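Local coordinates for protein putative triphosphoribosyl-dephospho-coA synthase (PDB 3H9P) that is of unproven function but may bind ATP and act as a triphosphoribosyl-dephospho-CoA synthase, at residues L63-I68 with A237-L242; G75-I79 with F241-E246; I202-A206 with L218-L222. All coordinates share one frame; numbering follows the deposited sequence.

Contact 1. Residues L63-I68 with A237-L242; sequences LLVPLI and ASSIFL
Leu64 and Phe241 form the centre of this buried contact. Leu64 CD2 sits 3.7 Å from Phe241 CB, and the two side chains pass each other at a slant. The same methyl group reaches down to the backbone at Ser238 CA, 3.9 Å away. One leucine methyl group thus fills the hollow between Ser238 and Phe241, one helical turn apart. The Phe241 ring is the answering bump. Its CG is anti to the backbone N (chi1 -178°), which carries the ring out toward 63-68. There it rests among Leu64, Leu67 and Ile68. Ile68 CG1 lies over one face, nearer the rim than the middle, at 4.1 Å from Phe241 CZ. Leu67 CB approaches Phe241 CE2 at 4.0 Å. An alanine at Phe241 is likely to open a gap here and leave Leu64, Leu67 and Ile68 without the ring they pack on. Ser238 CB fits between Leu63 CB, 4.0 Å away, and Leu67 CD1. Its hydroxyl is hydrogen-bonded to Ser157 OG and to the backbone of its own helix, so this polar atom is satisfied within an otherwise apolar interface. The axes of the two short segments run nearly parallel, 19° between their directions, with a closest approach of 9.9 Å. This is close apolar helix-to-helix packing in the core of the all-helical CitG-family fold.

Contact 2. Residues G75-I79 with F241-E246; sequences GMVDI and FLALAE
Gly75 and Glu246 bring their backbones within 4.7 Å, measured CA to CA. Met76 and Leu242 are almost as close, at 5.0 Å between their CA atoms. Gly75 is the N-cap of helix 76-88, and 241-246 is the last part of helix 230-246. The start of one helix therefore abuts the end of another. Gly75 fits tightly against Glu246 OE1, and a beta carbon at this position would collide with that oxygen.

The main polar link is from Met76 N to Glu246 OE1, at 2.8 Å. It is nearly straight, and the donor meets the oxygen almost along its C-O axis. The Glu246 chain bends at chi2 (58°), which brings its carboxylate to the first turn of helix 76-88. Water 1 accepts from Val77 N and donates to Glu246 OE1, so two bonds grip that oxygen. The amide dipoles of the helix start would be expected to favour the charged form of Glu246. Asp78 adds a weak bond from Gly75 N to its OD2.

Next to this polar group the contact is apolar. Met76, present as selenomethionine, crosses Leu242 at about a right angle, with its CB 3.9 Å from Leu242 CB. Beyond CG its chain runs away past Glu246, whose CB and CG lie beside the selenium. One turn on, Ile79 CB meets Leu242 CD2 at 4.1 Å. Ile79 CG2 looks at the edge of the Phe241 ring, 4.4 Å from CE2.

Helix 155-167 covers the Met76 side through Ile158 and Lys162. On the other side Ile79 touches Leu67 of helix 58-68. The contact thus lies between these two helices, partly buried.

Contact 3. Residues I202-A206 with L218-L222; sequences ITEWA and LDEKL
Ile202 meets Leu222 at the first point of touch, methyl group against methyl group. Ile202 CD1 and Leu222 CD1 are 3.3 Å apart, tighter than usual for two carbons. Leu222 also departs from staggered torsions (chi1 -92°), so the exact fit of this pair is doubtful. The two side chains cross at a slant.

One turn later Trp205 provides the broad surface of the contact. Its indole meets three residues of 218-222. Leu218 crosses it at about a right angle, with CD1 3.8 Å from Trp205 CE3 and equally near Trp205 CB. Lys221 comes to the far end of the six-membered ring with the carbon part of its chain. Its CE is 3.3 Å from Trp205 CH2, and its CD lies close to Trp205 CZ3. The Lys221 chain is bent at chi2 and chi4, and its CE meets the ring obliquely. The amine of Lys221 has a long, weak ion pair with Asp225. Leu222 CD1 stands at the indole edge, near its plane, 4.5 Å from Trp205 CZ3. Tyr198, from the same helix as Trp205, adds an edge-to-face ring contact.

Ala206 follows at once and leaves room for the second branch of Leu218. Leu218 CD2 lies 3.9 Å from Ala206 CA. With CG anti to the backbone N (chi1 178°), Leu218 reaches across the interface and splits its methyl groups between Trp205 and Ala206. Leu182 of helix 171-182 touches Ile202, Ala206 and Leu218 together.

The short segments run at 159° to each other, with axes 11.5 Å apart at closest approach. This is an antiparallel helical hairpin, two successive helices joined by a short turn and packed mainly through apolar side chains.

In the fold
From the N terminus, the chain reaches 63-68 on helix 58-68 and then 75-79 on the next helix. Both pack against helix 230-246, near the C terminus. Contact 1 and contact 2 therefore form two long loops that close on the same helix. They share Phe241 and Leu242, and their centres are about 9 Å apart. Together they tie two early helices to the last one. Contact 3 closes a short loop, with 11 residues between its segments. It is nested inside both long loops. It joins helices 196-208 and 212-225 in a separate region, its nearest atoms about 15 Å from contact 1 and about 20 Å from contact 2.

Contact 1. Residues L63-I68 with A237-L242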
# COMPACT_ATOMS: atom_id res chain seq x y z
N LEU A 63 15.32 -3.42 -8.41
CA LEU A 63 16.00 -4.64 -8.03
C LEU A 63 17.45 -4.64 -8.53
O LEU A 63 18.40 -4.94 -7.77
CB LEU A 63 15.27 -5.90 -8.54
CG LEU A 63 13.96 -6.37 -7.87
CD1 LEU A 63 13.26 -7.47 -8.68
CD2 LEU A 63 14.24 -6.86 -6.41
N LEU A 64 17.64 -4.27 -9.79
CA LEU A 64 18.98 -4.46 -10.41
C LEU A 64 20.00 -3.43 -10.06
O LEU A 64 21.15 -3.76 -9.89
CB LEU A 64 18.87 -4.52 -11.93
CG LEU A 64 18.23 -5.81 -12.47
CD1 LEU A 64 17.76 -5.49 -13.91
CD2 LEU A 64 19.19 -7.01 -12.46
N VAL A 65 19.59 -2.17 -9.92
CA VAL A 65 20.55 -1.14 -9.64
C VAL A 65 21.37 -1.40 -8.36
O VAL A 65 22.59 -1.21 -8.35
CB VAL A 65 19.86 0.27 -9.74
CG1 VAL A 65 20.70 1.34 -9.18
CG2 VAL A 65 19.50 0.55 -11.20
N PRO A 66 20.72 -1.83 -7.26
CA PRO A 66 21.57 -2.10 -6.08
C PRO A 66 22.56 -3.26 -6.27
O PRO A 66 23.66 -3.20 -5.70
CB PRO A 66 20.56 -2.48 -5.00
CG PRO A 66 19.34 -1.83 -5.39
CD PRO A 66 19.30 -1.90 -6.90
N LEU A 67 22.18 -4.28 -7.05
CA LEU A 67 23.10 -5.37 -7.35
C LEU A 67 24.21 -4.90 -8.27
O LEU A 67 25.35 -5.27 -8.06
CB LEU A 67 22.39 -6.58 -7.98
CG LEU A 67 21.19 -7.12 -7.20
CD1 LEU A 67 20.36 -8.07 -8.07
CD2 LEU A 67 21.56 -7.68 -5.84
N ILE A 68 23.87 -4.07 -9.26
CA ILE A 68 24.88 -3.55 -10.15
C ILE A 68 25.87 -2.62 -9.43
O ILE A 68 27.04 -2.54 -9.78
CB ILE A 68 24.27 -2.93 -11.40
CG1 ILE A 68 23.54 -4.06 -12.19
CG2 ILE A 68 25.40 -2.25 -12.26
CD1 ILE A 68 22.54 -3.64 -13.27
N ALA A 237 14.51 -11.44 -13.66
CA ALA A 237 15.64 -10.70 -14.19
C ALA A 237 16.72 -10.54 -13.15
O ALA A 237 17.89 -10.66 -13.48
CB ALA A 237 15.19 -9.30 -14.69
N SER A 238 16.35 -10.25 -11.91
CA SER A 238 17.39 -10.06 -10.91
C SER A 238 18.09 -11.42 -10.63
O SER A 238 19.30 -11.44 -10.36
CB SER A 238 16.81 -9.44 -9.64
OG SER A 238 15.85 -10.28 -9.05
N SER A 239 17.32 -12.52 -10.68
CA SER A 239 17.85 -13.88 -10.55
C SER A 239 18.86 -14.22 -11.68
O SER A 239 19.85 -14.88 -11.40
CB SER A 239 16.72 -14.92 -10.59
OG SER A 239 15.95 -14.87 -9.43
N ILE A 240 18.54 -13.83 -12.92
CA ILE A 240 19.43 -14.01 -14.06
C ILE A 240 20.74 -13.28 -13.80
O ILE A 240 21.80 -13.83 -13.99
CB ILE A 240 18.80 -13.50 -15.41
CG1 ILE A 240 17.62 -14.38 -15.86
CG2 ILE A 240 19.85 -13.52 -16.55
CD1 ILE A 240 16.78 -13.79 -17.00
N PHE A 241 20.64 -12.03 -13.36
CA PHE A 241 21.82 -11.26 -13.04
C PHE A 241 22.70 -11.97 -12.02
O PHE A 241 23.89 -12.11 -12.23
CB PHE A 241 21.54 -9.81 -12.61
CG PHE A 241 22.84 -9.03 -12.35
CD1 PHE A 241 23.60 -8.53 -13.40
CD2 PHE A 241 23.36 -8.92 -11.06
CE1 PHE A 241 24.83 -7.88 -13.19
CE2 PHE A 241 24.59 -8.26 -10.83
CZ PHE A 241 25.33 -7.75 -11.90
N LEU A 242 22.13 -12.41 -10.91
CA LEU A 242 22.95 -13.18 -9.95
C LEU A 242 23.54 -14.46 -10.53
O LEU A 242 24.72 -14.75 -10.32
CB LEU A 242 22.18 -13.46 -8.66
CG LEU A 242 21.82 -12.17 -7.91
CD1 LEU A 242 20.90 -12.39 -6.69
CD2 LEU A 242 23.10 -11.41 -7.52

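Contact 2. Residues G75-I79 with F241-E246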
# COMPACT_ATOMS: atom_id res chain seq x y z
N GLY A 75 31.02 -13.47 -6.09
CA GLY A 75 29.92 -14.24 -6.64
C GLY A 75 28.58 -13.69 -6.19
O GLY A 75 28.48 -12.61 -5.61
N MSE A 76 27.55 -14.47 -6.46
CA MSE A 76 26.15 -14.08 -6.24
C MSE A 76 25.75 -13.78 -4.78
O MSE A 76 24.98 -12.86 -4.54
CB MSE A 76 25.27 -15.12 -6.93
CG MSE A 76 24.20 -15.74 -6.12
SE MSE A 76 23.82 -17.55 -6.71
CE MSE A 76 22.73 -18.09 -5.25
N VAL A 77 26.28 -14.55 -3.82
CA VAL A 77 26.05 -14.25 -2.41
C VAL A 77 26.79 -13.01 -1.95
O VAL A 77 26.26 -12.22 -1.20
CB VAL A 77 26.33 -15.46 -1.50
CG1 VAL A 77 26.63 -15.03 -0.07
CG2 VAL A 77 25.12 -16.39 -1.48
N ASP A 78 28.00 -12.82 -2.44
CA ASP A 78 28.75 -11.58 -2.22
C ASP A 78 28.06 -10.34 -2.76
O ASP A 78 28.14 -9.29 -2.13
CB ASP A 78 30.15 -11.70 -2.77
CG ASP A 78 30.95 -12.74 -2.05
OD1 ASP A 78 30.80 -12.83 -0.80
OD2 ASP A 78 31.68 -13.50 -2.73
N ILE A 79 27.41 -10.44 -3.91
CA ILE A 79 26.83 -9.24 -4.53
C ILE A 79 25.64 -8.81 -3.70
O ILE A 79 25.49 -7.64 -3.32
CB ILE A 79 26.34 -9.50 -5.96
CG1 ILE A 79 27.45 -10.10 -6.85
CG2 ILE A 79 25.70 -8.21 -6.59
CD1 ILE A 79 28.62 -9.26 -7.02
N PHE A 241 20.64 -12.03 -13.36
CA PHE A 241 21.82 -11.26 -13.04
C PHE A 241 22.70 -11.97 -12.02
O PHE A 241 23.89 -12.11 -12.23
CB PHE A 241 21.54 -9.81 -12.61
CG PHE A 241 22.84 -9.03 -12.35
CD1 PHE A 241 23.60 -8.53 -13.40
CD2 PHE A 241 23.36 -8.92 -11.06
CE1 PHE A 241 24.83 -7.88 -13.19
CE2 PHE A 241 24.59 -8.26 -10.83
CZ PHE A 241 25.33 -7.75 -11.90
N LEU A 242 22.13 -12.41 -10.91
CA LEU A 242 22.95 -13.18 -9.95
C LEU A 242 23.54 -14.46 -10.53
O LEU A 242 24.72 -14.75 -10.32
CB LEU A 242 22.18 -13.46 -8.66
CG LEU A 242 21.82 -12.17 -7.91
CD1 LEU A 242 20.90 -12.39 -6.69
CD2 LEU A 242 23.10 -11.41 -7.52
N ALA A 243 22.75 -15.21 -11.30
CA ALA A 243 23.26 -16.47 -11.85
C ALA A 243 24.45 -16.24 -12.80
O ALA A 243 25.42 -17.05 -12.83
CB ALA A 243 22.14 -17.27 -12.54
N LEU A 244 24.35 -15.15 -13.58
CA LEU A 244 25.43 -14.71 -14.50
C LEU A 244 26.71 -14.39 -13.75
O LEU A 244 27.80 -14.80 -14.17
CB LEU A 244 25.03 -13.45 -15.27
CG LEU A 244 23.93 -13.63 -16.32
CD1 LEU A 244 23.61 -12.30 -16.94
CD2 LEU A 244 24.34 -14.66 -17.40
N ALA A 245 26.56 -13.68 -12.64
CA ALA A 245 27.73 -13.31 -11.88
C ALA A 245 28.33 -14.51 -11.23
O ALA A 245 29.54 -14.57 -11.07
CB ALA A 245 27.40 -12.26 -10.85
N GLU A 246 27.50 -15.48 -10.86
CA GLU A 246 28.00 -16.69 -10.17
C GLU A 246 28.78 -17.59 -11.15
O GLU A 246 29.80 -18.18 -10.81
CB GLU A 246 26.83 -17.44 -9.52
CG GLU A 246 27.25 -18.63 -8.63
CD GLU A 246 28.20 -18.26 -7.47
OE1 GLU A 246 28.20 -17.11 -6.97
OE2 GLU A 246 28.96 -19.15 -7.05
O HOH W 1 28.37 -16.71 -4.35

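Contact 3. Residues I202-A206 with L218-L222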
# COMPACT_ATOMS: atom_id res chain seq x y z
N ILE A 202 -3.61 -16.97 -9.46
CA ILE A 202 -2.53 -17.10 -10.44
C ILE A 202 -1.53 -18.12 -9.98
O ILE A 202 -1.09 -18.95 -10.76
CB ILE A 202 -1.79 -15.75 -10.65
CG1 ILE A 202 -2.76 -14.67 -11.11
CG2 ILE A 202 -0.60 -15.88 -11.67
CD1 ILE A 202 -3.50 -15.04 -12.32
N THR A 203 -1.16 -18.07 -8.71
CA THR A 203 -0.20 -19.04 -8.22
C THR A 203 -0.76 -20.45 -8.45
O THR A 203 -0.03 -21.31 -8.94
CB THR A 203 0.19 -18.82 -6.78
OG1 THR A 203 -0.94 -19.08 -5.96
CG2 THR A 203 0.66 -17.38 -6.58
N GLU A 204 -2.05 -20.64 -8.21
CA GLU A 204 -2.67 -21.98 -8.39
C GLU A 204 -2.76 -22.39 -9.85
O GLU A 204 -2.60 -23.59 -10.17
CB GLU A 204 -4.03 -22.07 -7.71
CG GLU A 204 -3.91 -21.88 -6.21
CD GLU A 204 -5.23 -21.65 -5.50
OE1 GLU A 204 -6.21 -21.29 -6.19
OE2 GLU A 204 -5.29 -21.81 -4.26
N TRP A 205 -3.02 -21.41 -10.73
CA TRP A 205 -3.10 -21.70 -12.16
C TRP A 205 -1.71 -21.92 -12.67
O TRP A 205 -1.48 -22.82 -13.49
CB TRP A 205 -3.74 -20.56 -12.95
CG TRP A 205 -5.16 -20.26 -12.55
CD1 TRP A 205 -6.07 -21.13 -12.01
CD2 TRP A 205 -5.83 -19.00 -12.68
NE1 TRP A 205 -7.26 -20.48 -11.77
CE2 TRP A 205 -7.14 -19.17 -12.17
CE3 TRP A 205 -5.46 -17.74 -13.17
CZ2 TRP A 205 -8.09 -18.13 -12.16
CZ3 TRP A 205 -6.39 -16.71 -13.13
CH2 TRP A 205 -7.69 -16.91 -12.62
N ALA A 206 -0.76 -21.12 -12.18
CA ALA A 206 0.64 -21.30 -12.58
C ALA A 206 1.12 -22.70 -12.25
O ALA A 206 1.75 -23.32 -13.08
CB ALA A 206 1.58 -20.22 -11.98
N LEU A 218 -2.96 -19.69 -20.04
CA LEU A 218 -2.81 -18.82 -18.90
C LEU A 218 -2.38 -17.44 -19.34
O LEU A 218 -2.99 -16.45 -18.94
CB LEU A 218 -1.83 -19.39 -17.88
CG LEU A 218 -1.53 -18.54 -16.64
CD1 LEU A 218 -2.79 -18.20 -15.83
CD2 LEU A 218 -0.54 -19.29 -15.74
N ASP A 219 -1.36 -17.36 -20.18
CA ASP A 219 -0.85 -16.07 -20.60
C ASP A 219 -1.98 -15.27 -21.19
O ASP A 219 -2.16 -14.09 -20.85
CB ASP A 219 0.28 -16.23 -21.62
CG ASP A 219 1.59 -16.61 -20.97
OD1 ASP A 219 1.76 -16.30 -19.76
OD2 ASP A 219 2.45 -17.22 -21.65
N GLU A 220 -2.76 -15.92 -22.04
CA GLU A 220 -3.88 -15.27 -22.70
C GLU A 220 -5.03 -14.91 -21.76
O GLU A 220 -5.81 -13.98 -22.06
CB GLU A 220 -4.39 -16.11 -23.86
CG GLU A 220 -4.95 -15.27 -24.96
CD GLU A 220 -5.91 -16.03 -25.85
OE1 GLU A 220 -5.53 -17.11 -26.36
OE2 GLU A 220 -7.06 -15.53 -26.02
N LYS A 221 -5.16 -15.63 -20.65
CA LYS A 221 -6.20 -15.29 -19.68
C LYS A 221 -5.81 -14.03 -18.91
O LYS A 221 -6.62 -13.12 -18.73
CB LYS A 221 -6.48 -16.44 -18.72
CG LYS A 221 -7.76 -16.19 -17.91
CD LYS A 221 -7.61 -16.57 -16.42
CE LYS A 221 -8.90 -16.27 -15.66
NZ LYS A 221 -10.07 -16.16 -16.58
N LEU A 222 -4.55 -14.02 -18.47
CA LEU A 222 -3.92 -12.87 -17.84
C LEU A 222 -4.02 -11.60 -18.70
O LEU A 222 -4.33 -10.52 -18.20
CB LEU A 222 -2.46 -13.22 -17.54
CG LEU A 222 -2.15 -13.81 -16.15
CD1 LEU A 222 -3.25 -14.71 -15.61
CD2 LEU A 222 -0.78 -14.50 -16.10